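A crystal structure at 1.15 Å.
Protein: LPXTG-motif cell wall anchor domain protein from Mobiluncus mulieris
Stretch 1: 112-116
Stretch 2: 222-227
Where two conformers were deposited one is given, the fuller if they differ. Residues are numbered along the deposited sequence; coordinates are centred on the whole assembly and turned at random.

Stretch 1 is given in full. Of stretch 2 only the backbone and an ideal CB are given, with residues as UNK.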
# COMPACT_ATOMS: atom_id res chain seq x y z
N GLN A 112 6.73 -9.23 0.68
CA GLN A 112 7.24 -8.84 -0.62
C GLN A 112 7.07 -7.34 -0.77
O GLN A 112 6.34 -6.70 -0.00
CB GLN A 112 6.48 -9.57 -1.73
CG GLN A 112 6.79 -11.06 -1.82
CD GLN A 112 5.84 -11.83 -2.73
OE1 GLN A 112 4.74 -11.37 -3.05
NE2 GLN A 112 6.26 -13.03 -3.14
N VAL A 113 7.74 -6.79 -1.78
CA VAL A 113 7.66 -5.36 -2.08
C VAL A 113 6.19 -5.00 -2.39
O VAL A 113 5.51 -5.74 -3.08
CB VAL A 113 8.59 -5.00 -3.26
CG1 VAL A 113 8.43 -3.55 -3.70
CG2 VAL A 113 10.04 -5.26 -2.88
N VAL A 114 5.72 -3.90 -1.82
CA VAL A 114 4.36 -3.38 -2.06
C VAL A 114 4.44 -2.21 -3.05
O VAL A 114 4.97 -1.15 -2.72
CB VAL A 114 3.71 -2.91 -0.75
CG1 VAL A 114 2.26 -2.49 -0.99
CG2 VAL A 114 3.75 -4.01 0.31
N LYS A 115 3.91 -2.43 -4.26
CA LYS A 115 3.99 -1.45 -5.36
C LYS A 115 2.90 -0.38 -5.31
O LYS A 115 3.09 0.73 -5.79
CB LYS A 115 3.83 -2.18 -6.72
CG LYS A 115 4.83 -3.28 -7.01
CD LYS A 115 4.54 -3.95 -8.35
CE LYS A 115 3.44 -5.00 -8.27
NZ LYS A 115 3.90 -6.26 -7.62
N ASP A 116 1.75 -0.72 -4.76
CA ASP A 116 0.54 0.10 -4.90
C ASP A 116 -0.31 -0.00 -3.64
O ASP A 116 -0.17 -0.94 -2.87
CB ASP A 116 -0.32 -0.38 -6.09
CG ASP A 116 0.34 -0.15 -7.43
OD1 ASP A 116 0.52 1.03 -7.82
OD2 ASP A 116 0.64 -1.16 -8.12
N UNK A 222 9.64 5.16 -5.54
CA UNK A 222 10.19 3.82 -5.71
C UNK A 222 9.68 2.94 -4.56
O UNK A 222 9.89 3.29 -3.39
CB UNK A 222 11.72 3.85 -5.75
N UNK A 223 9.05 1.79 -4.87
CA UNK A 223 8.61 0.87 -3.82
C UNK A 223 9.76 0.48 -2.87
O UNK A 223 10.88 0.26 -3.30
CB UNK A 223 8.01 -0.39 -4.45
N UNK A 224 9.46 0.42 -1.58
CA UNK A 224 10.44 0.05 -0.57
C UNK A 224 10.87 -1.40 -0.77
O UNK A 224 10.07 -2.32 -0.86
CB UNK A 224 9.87 0.25 0.84
N UNK A 225 12.19 -1.57 -0.89
CA UNK A 225 12.79 -2.85 -1.22
C UNK A 225 13.04 -3.12 -2.68
O UNK A 225 13.45 -4.22 -3.04
CB UNK A 225 11.90 -3.97 -0.67
N UNK A 226 12.78 -2.13 -3.54
CA UNK A 226 12.97 -2.33 -4.96
C UNK A 226 14.46 -2.42 -5.29
O UNK A 226 15.35 -1.96 -4.53
CB UNK A 226 12.31 -1.20 -5.75
N UNK A 227 14.72 -3.11 -6.39
CA UNK A 227 16.05 -3.15 -6.99
C UNK A 227 16.06 -2.17 -8.14
O UNK A 227 15.20 -2.23 -9.04
CB UNK A 227 16.42 -4.56 -7.46

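Stretch 1, which has no regular secondary structure, runs alongside the 222-225 segment in the opposite direction, and its main offering is the side chain of Val113, with the carbonyl of Val114 and the backbone of Lys115 beyond it. No direct hydrogen bond joins the two stretches, but two waters bridge them.

Position 222 has extended backbone angles (-89/126), and its ideal CB has nothing of stretch 1 within 5.5 Å. Stretch 1 therefore sets no limit on it; the phi and psi values suit a strand and would admit beta-branched residues among many others. The deposited residue is Ile222, in the m,t rotamer, which makes no contact with stretch 1.

Position 223 is the one whose side chain meets stretch 1 most directly. Its CB points toward the other stretch, and the ideal CB lies 3.3 Å from Val113 CG1, already tight, and 3.6 Å from Val114 O. Lys115 CA is 4.3 Å from the same ideal CB. With the CB already so close to Val113, a compact apolar side chain such as alanine or proline would suit; the phi of -54° is compatible with proline, but the backbone does not settle which. Pro223 is found here. Its CB packs 3.3 Å from Val113 CG1 and 3.8 Å from Val114 O, and the ring, with C-gamma exo pucker, extends along the backbone of stretch 1 to bring CG within 4.1 Å of Lys115 CA.

At position 224 the CB points sideways and its ideal position again finds nothing of stretch 1 within 5.5 Å, so many side chains would be tolerated, polar or apolar. The backbone does more: its carbonyl O is 3.5 Å from Val113 CG1. The deposited residue is Leu224, in the m,t rotamer. Two waters join its backbone to Val114: one accepts from Leu224 N at 3.0 Å and donates to Val114 O at 2.8 Å, while the other donates to Leu224 O at 2.7 Å and accepts from Val114 N at 3.0 Å.

Position 225 has a positive phi (92/5), and here the choice is narrow. An ideal CB would be jammed against the carbonyl O of the preceding residue, which alone calls for glycine, and would also stand 3.2 Å from Val113 CG2. Gly225 is deposited; its O lies 3.6 Å from Val113 CG2. It occupies the third place of a type II turn running from Pro223 to position 226.

Position 226 closes that turn, its N donating to Pro223 O at 3.1 Å. The CB points sideways, with the ideal atom 5.0 Å from Val113 CG1, leaving space for polar or apolar groups. The residue is Asp226, whose carboxylate oxygens are hydrogen-bonded elsewhere in the structure.

Position 227 is out of reach of stretch 1 and, with strand angles (-100/125), would accept many residues. It is Thr227, whose N makes a weak 2.8 Å hydrogen bond to Asp226 OD1.

Stretch 2 (222-227) IPLGDT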
# COMPACT_ATOMS: atom_id res chain seq x y z
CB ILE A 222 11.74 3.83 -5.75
CG1 ILE A 222 12.20 4.75 -6.89
CG2 ILE A 222 12.22 2.42 -5.96
CD1 ILE A 222 13.71 4.97 -6.95
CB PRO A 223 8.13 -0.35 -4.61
CG PRO A 223 7.67 0.20 -5.91
CD PRO A 223 8.66 1.30 -6.20
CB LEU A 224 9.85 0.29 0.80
CG LEU A 224 9.61 1.77 1.13
CD1 LEU A 224 8.86 1.88 2.45
CD2 LEU A 224 10.91 2.57 1.17
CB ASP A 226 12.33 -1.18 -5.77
CG ASP A 226 11.85 -1.62 -7.13
OD1 ASP A 226 12.18 -2.75 -7.58
OD2 ASP A 226 11.09 -0.83 -7.76
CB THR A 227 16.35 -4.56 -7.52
OG1 THR A 227 16.39 -5.48 -6.43
CG2 THR A 227 17.69 -4.64 -8.26
O HOH W 1 6.55 0.42 -0.96
O HOH W 2 7.47 -2.17 -0.13
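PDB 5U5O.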